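Local coordinates for mitomycin biosynthesis 6-O-methyltransferase (Streptomyces lavendulae, PDB 3GWZ), which transfers a methyl group from S-adenosyl-L-methionine to the quinone hydroxyl of 6-demethylmitomycins A and B, forming mitomycins A and B, at residues A[232-242]-A[256-266]. Numbering follows the deposited sequence.
Sequences LERPPVAEEAR and ILPGDFFETIP. With SAH (S-adenosyl-L-homocysteine), chain G.
Glu233 O receives the Gly259 N-H at 2.9 Å, and Pro258 CA adds a C-H...O contact to the same oxygen. The N-H of the same residue, Glu233, donates to Leu257 O at 3.2 Å. These bonds join the ends of parallel strands 228-233 and 254-258.

Leu232 and Leu257 point to the same face of the sheet. With Leu232 CG swung anti to the backbone N (chi1 166°), the end of the side chain leans over 256-266 and both methyls touch it. CD1 lies 3.9 Å from Leu257 CG and also packs on Gly259 CA. CD2 reaches Phe261 CB, Ile265 CD1 and Pro266 CD.

On the other face, the helix turns of 235-242 run nearly antiparallel to strand residues 256-258. Ala238 CB sits 3.8 Å from Ile256 CG2. The guanidinium of Arg242 lays one face over Ile256, with NH1 at 3.6 Å from CG1. Glu239 fixes its rotation by taking NE and NH2 side-on, one to each carboxylate oxygen. A water links Arg242 NH2 to Ile256 O.

Both strand ends lead into the S-adenosyl-L-homocysteine pocket. The Glu233 carboxylate accepts both ribose hydroxyls, OE1 from O2' and OE2 from O3'. Arg234 NE donates to O2' from the edge of its guanidinium, whose NH1 and NH2 bond to the backbone O of Trp166 and to Thr169 OG1. The 256-266 segment reads the adenine. Asp260 OD1 accepts from N6 of S-adenosyl-L-homocysteine at 2.9 Å. Phe261 N donates to N1 of the ligand at 3.0 Å. The Phe261 ring covers one face of the base. Asp260 OD1 also accepts from Phe262 N, which comes from above the carboxylate plane, in an Asx turn that probably limits the rotation of the group.

An acidic residue ending the second strand for the ribose, with an Asp after the third for the adenine, is characteristic of the Rossmann-like class I methyltransferase fold, built here on a beta-alpha-beta unit.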
loop_
_atom_site.group_PDB
_atom_site.type_symbol
_atom_site.label_atom_id
_atom_site.label_comp_id
_atom_site.label_asym_id
_atom_site.label_seq_id
_atom_site.Cartn_x
_atom_site.Cartn_y
_atom_site.Cartn_z
ATOM N N LEU A 232 0.654 -24.212 20.161
ATOM C CA LEU A 232 0.036 -23.926 21.449
ATOM C C LEU A 232 0.148 -22.434 21.751
ATOM O O LEU A 232 1.245 -21.890 21.755
ATOM C CB LEU A 232 0.748 -24.730 22.543
ATOM C CG LEU A 232 0.522 -24.399 24.021
ATOM C CD1 LEU A 232 -0.937 -24.534 24.390
ATOM C CD2 LEU A 232 1.377 -25.316 24.887
ATOM N N GLU A 233 -0.983 -21.781 22.007
ATOM C CA GLU A 233 -1.006 -20.348 22.336
ATOM C C GLU A 233 -2.217 -20.000 23.197
ATOM O O GLU A 233 -3.180 -20.778 23.279
ATOM C CB GLU A 233 -1.048 -19.483 21.061
ATOM C CG GLU A 233 0.296 -18.896 20.646
ATOM C CD GLU A 233 0.754 -17.797 21.574
ATOM O OE1 GLU A 233 -0.049 -17.364 22.425
ATOM O OE2 GLU A 233 1.915 -17.367 21.458
ATOM N N ARG A 234 -2.163 -18.829 23.830
ATOM C CA ARG A 234 -3.338 -18.250 24.475
ATOM C C ARG A 234 -4.497 -18.212 23.478
ATOM O O ARG A 234 -4.307 -17.901 22.297
ATOM C CB ARG A 234 -3.039 -16.831 24.967
ATOM C CG ARG A 234 -1.801 -16.719 25.841
ATOM C CD ARG A 234 -1.737 -15.345 26.493
ATOM N NE ARG A 234 -1.384 -14.283 25.543
ATOM C CZ ARG A 234 -1.604 -12.987 25.757
ATOM N NH1 ARG A 234 -2.220 -12.590 26.869
ATOM N NH2 ARG A 234 -1.236 -12.085 24.851
ATOM N N PRO A 235 -5.707 -18.520 23.953
ATOM C CA PRO A 235 -6.868 -18.701 23.069
ATOM C C PRO A 235 -7.061 -17.632 21.982
ATOM O O PRO A 235 -7.262 -18.002 20.821
ATOM C CB PRO A 235 -8.047 -18.718 24.049
ATOM C CG PRO A 235 -7.468 -19.338 25.284
ATOM C CD PRO A 235 -6.025 -18.848 25.357
ATOM N N PRO A 236 -7.019 -16.336 22.335
ATOM C CA PRO A 236 -7.201 -15.334 21.273
ATOM C C PRO A 236 -6.074 -15.367 20.243
ATOM O O PRO A 236 -6.318 -15.206 19.047
ATOM C CB PRO A 236 -7.161 -13.996 22.023
ATOM C CG PRO A 236 -7.319 -14.337 23.465
ATOM C CD PRO A 236 -6.771 -15.717 23.647
ATOM N N VAL A 237 -4.847 -15.553 20.714
ATOM C CA VAL A 237 -3.686 -15.566 19.837
ATOM C C VAL A 237 -3.715 -16.826 18.977
ATOM O O VAL A 237 -3.366 -16.795 17.794
ATOM C CB VAL A 237 -2.377 -15.502 20.667
ATOM C CG1 VAL A 237 -1.171 -15.413 19.762
ATOM C CG2 VAL A 237 -2.425 -14.304 21.633
ATOM N N ALA A 238 -4.147 -17.934 19.572
ATOM C CA ALA A 238 -4.238 -19.198 18.841
ATOM C C ALA A 238 -5.122 -19.062 17.600
ATOM O O ALA A 238 -4.821 -19.629 16.546
ATOM C CB ALA A 238 -4.760 -20.304 19.745
ATOM N N GLU A 239 -6.212 -18.315 17.723
ATOM C CA GLU A 239 -7.099 -18.097 16.576
ATOM C C GLU A 239 -6.418 -17.283 15.479
ATOM O O GLU A 239 -6.637 -17.517 14.288
ATOM C CB GLU A 239 -8.414 -17.444 17.009
ATOM C CG GLU A 239 -9.295 -18.362 17.864
ATOM C CD GLU A 239 -9.475 -19.746 17.245
ATOM O OE1 GLU A 239 -9.830 -19.822 16.048
ATOM O OE2 GLU A 239 -9.257 -20.755 17.957
ATOM N N GLU A 240 -5.581 -16.328 15.871
ATOM C CA GLU A 240 -4.812 -15.589 14.879
ATOM C C GLU A 240 -3.843 -16.526 14.157
ATOM O O GLU A 240 -3.692 -16.453 12.939
ATOM C CB GLU A 240 -4.068 -14.419 15.524
ATOM C CG GLU A 240 -4.998 -13.382 16.155
ATOM C CD GLU A 240 -4.235 -12.270 16.858
ATOM O OE1 GLU A 240 -3.091 -11.961 16.443
ATOM O OE2 GLU A 240 -4.778 -11.709 17.834
ATOM N N ALA A 241 -3.192 -17.411 14.905
ATOM C CA ALA A 241 -2.312 -18.401 14.297
ATOM C C ALA A 241 -3.082 -19.311 13.358
ATOM O O ALA A 241 -2.576 -19.689 12.293
ATOM C CB ALA A 241 -1.585 -19.229 15.362
ATOM N N ARG A 242 -4.301 -19.671 13.741
ATOM C CA ARG A 242 -5.129 -20.484 12.853
ATOM C C ARG A 242 -5.359 -19.772 11.518
ATOM O O ARG A 242 -5.244 -20.383 10.457
ATOM C CB ARG A 242 -6.466 -20.833 13.501
ATOM C CG ARG A 242 -7.267 -21.875 12.722
ATOM C CD ARG A 242 -8.690 -22.030 13.253
ATOM N NE ARG A 242 -8.740 -22.194 14.706
ATOM C CZ ARG A 242 -8.562 -23.344 15.347
ATOM N NH1 ARG A 242 -8.302 -24.458 14.675
ATOM N NH2 ARG A 242 -8.624 -23.375 16.674
ATOM N N ILE A 256 -4.157 -26.616 16.018
ATOM C CA ILE A 256 -4.161 -25.439 16.884
ATOM C C ILE A 256 -4.650 -25.813 18.284
ATOM O O ILE A 256 -5.751 -26.330 18.449
ATOM C CB ILE A 256 -5.121 -24.364 16.353
ATOM C CG1 ILE A 256 -4.787 -23.985 14.901
ATOM C CG2 ILE A 256 -5.124 -23.156 17.276
ATOM C CD1 ILE A 256 -3.380 -23.466 14.700
ATOM N N LEU A 257 -3.837 -25.526 19.290
ATOM C CA LEU A 257 -4.162 -25.857 20.672
ATOM C C LEU A 257 -4.223 -24.604 21.533
ATOM O O LEU A 257 -3.191 -24.096 21.974
ATOM C CB LEU A 257 -3.111 -26.813 21.233
ATOM C CG LEU A 257 -3.281 -27.203 22.702
ATOM C CD1 LEU A 257 -4.680 -27.771 22.951
ATOM C CD2 LEU A 257 -2.196 -28.199 23.112
ATOM N N PRO A 258 -5.435 -24.084 21.754
ATOM C CA PRO A 258 -5.619 -22.975 22.692
ATOM C C PRO A 258 -5.328 -23.497 24.086
ATOM O O PRO A 258 -5.904 -24.511 24.478
ATOM C CB PRO A 258 -7.107 -22.638 22.554
ATOM C CG PRO A 258 -7.531 -23.243 21.232
ATOM C CD PRO A 258 -6.691 -24.466 21.083
ATOM N N GLY A 259 -4.445 -22.838 24.825
ATOM C CA GLY A 259 -4.056 -23.360 26.120
ATOM C C GLY A 259 -3.077 -22.475 26.866
ATOM O O GLY A 259 -2.830 -21.334 26.481
ATOM N N ASP A 260 -2.525 -23.022 27.941
ATOM C CA ASP A 260 -1.676 -22.283 28.860
ATOM C C ASP A 260 -0.464 -23.154 29.127
ATOM O O ASP A 260 -0.597 -24.246 29.701
ATOM C CB ASP A 260 -2.456 -22.025 30.160
ATOM C CG ASP A 260 -1.622 -21.347 31.233
ATOM O OD1 ASP A 260 -0.389 -21.217 31.065
ATOM O OD2 ASP A 260 -2.210 -20.951 32.263
ATOM N N PHE A 261 0.719 -22.702 28.708
ATOM C CA PHE A 261 1.907 -23.557 28.840
ATOM C C PHE A 261 2.362 -23.793 30.289
ATOM O O PHE A 261 3.280 -24.585 30.541
ATOM C CB PHE A 261 3.070 -23.126 27.916
ATOM C CG PHE A 261 3.450 -21.663 28.016
ATOM C CD1 PHE A 261 3.762 -21.088 29.236
ATOM C CD2 PHE A 261 3.540 -20.881 26.874
ATOM C CE1 PHE A 261 4.125 -19.745 29.325
ATOM C CE2 PHE A 261 3.911 -19.538 26.955
ATOM C CZ PHE A 261 4.199 -18.971 28.183
ATOM N N PHE A 262 1.711 -23.141 31.244
ATOM C CA PHE A 262 1.974 -23.456 32.652
ATOM C C PHE A 262 1.164 -24.671 33.098
ATOM O O PHE A 262 1.421 -25.247 34.155
ATOM C CB PHE A 262 1.646 -22.278 33.564
ATOM C CG PHE A 262 2.631 -21.154 33.477
ATOM C CD1 PHE A 262 3.899 -21.285 34.016
ATOM C CD2 PHE A 262 2.278 -19.959 32.869
ATOM C CE1 PHE A 262 4.813 -20.233 33.938
ATOM C CE2 PHE A 262 3.177 -18.914 32.788
ATOM C CZ PHE A 262 4.443 -19.049 33.321
ATOM N N GLU A 263 0.184 -25.048 32.285
ATOM C CA GLU A 263 -0.724 -26.134 32.633
ATOM C C GLU A 263 -0.619 -27.288 31.652
ATOM O O GLU A 263 -0.803 -28.444 32.029
ATOM C CB GLU A 263 -2.166 -25.630 32.673
ATOM C CG GLU A 263 -2.423 -24.532 33.704
ATOM C CD GLU A 263 -1.902 -24.874 35.100
ATOM O OE1 GLU A 263 -1.927 -26.064 35.489
ATOM O OE2 GLU A 263 -1.469 -23.942 35.815
ATOM N N THR A 264 -0.311 -26.977 30.396
ATOM C CA THR A 264 -0.386 -27.966 29.327
ATOM C C THR A 264 0.779 -27.913 28.347
ATOM O O THR A 264 1.125 -26.845 27.837
ATOM C CB THR A 264 -1.682 -27.777 28.518
ATOM O OG1 THR A 264 -2.806 -27.805 29.405
ATOM C CG2 THR A 264 -1.830 -28.864 27.462
ATOM N N ILE A 265 1.376 -29.073 28.087
ATOM C CA ILE A 265 2.289 -29.250 26.962
ATOM C C ILE A 265 1.941 -30.583 26.317
ATOM O O ILE A 265 1.986 -31.609 26.986
ATOM C CB ILE A 265 3.762 -29.322 27.411
ATOM C CG1 ILE A 265 4.183 -28.036 28.127
ATOM C CG2 ILE A 265 4.665 -29.574 26.215
ATOM C CD1 ILE A 265 4.328 -26.840 27.209
ATOM N N PRO A 266 1.580 -30.576 25.022
ATOM C CA PRO A 266 1.221 -31.829 24.343
ATOM C C PRO A 266 2.307 -32.881 24.505
ATOM O O PRO A 266 3.490 -32.610 24.280
ATOM C CB PRO A 266 1.119 -31.418 22.874
ATOM C CG PRO A 266 0.759 -29.969 22.923
ATOM C CD PRO A 266 1.450 -29.409 24.137
HETATM N N SAH G . 6.992 -17.599 19.749
HETATM C CA SAH G . 6.425 -16.353 19.129
HETATM C CB SAH G . 5.847 -15.354 20.151
HETATM C CG SAH G . 6.819 -14.828 21.224
HETATM S SD SAH G . 6.054 -13.585 22.257
HETATM C C SAH G . 7.490 -15.675 18.314
HETATM O O SAH G . 7.172 -14.822 17.479
HETATM O OXT SAH G . 8.685 -15.966 18.458
HETATM C "C5'" SAH G . 5.596 -14.593 23.654
HETATM C "C4'" SAH G . 4.258 -15.339 23.472
HETATM O "O4'" SAH G . 3.873 -16.094 24.645
HETATM C "C3'" SAH G . 3.037 -14.477 23.134
HETATM O "O3'" SAH G . 2.586 -14.807 21.811
HETATM C "C2'" SAH G . 1.960 -14.852 24.154
HETATM O "O2'" SAH G . 0.656 -15.024 23.584
HETATM C "C1'" SAH G . 2.434 -16.200 24.646
HETATM N N9 SAH G . 2.017 -16.543 26.023
HETATM C C8 SAH G . 2.156 -15.768 27.123
HETATM N N7 SAH G . 1.697 -16.417 28.223
HETATM C C5 SAH G . 1.271 -17.637 27.818
HETATM C C6 SAH G . 0.688 -18.827 28.467
HETATM N N6 SAH G . 0.475 -18.804 29.804
HETATM N N1 SAH G . 0.377 -19.899 27.688
HETATM C C2 SAH G . 0.597 -19.896 26.365
HETATM N N3 SAH G . 1.131 -18.845 25.706
HETATM C C4 SAH G . 1.482 -17.716 26.370
HETATM O O HOH W 1 -8.393 -26.044 17.850
#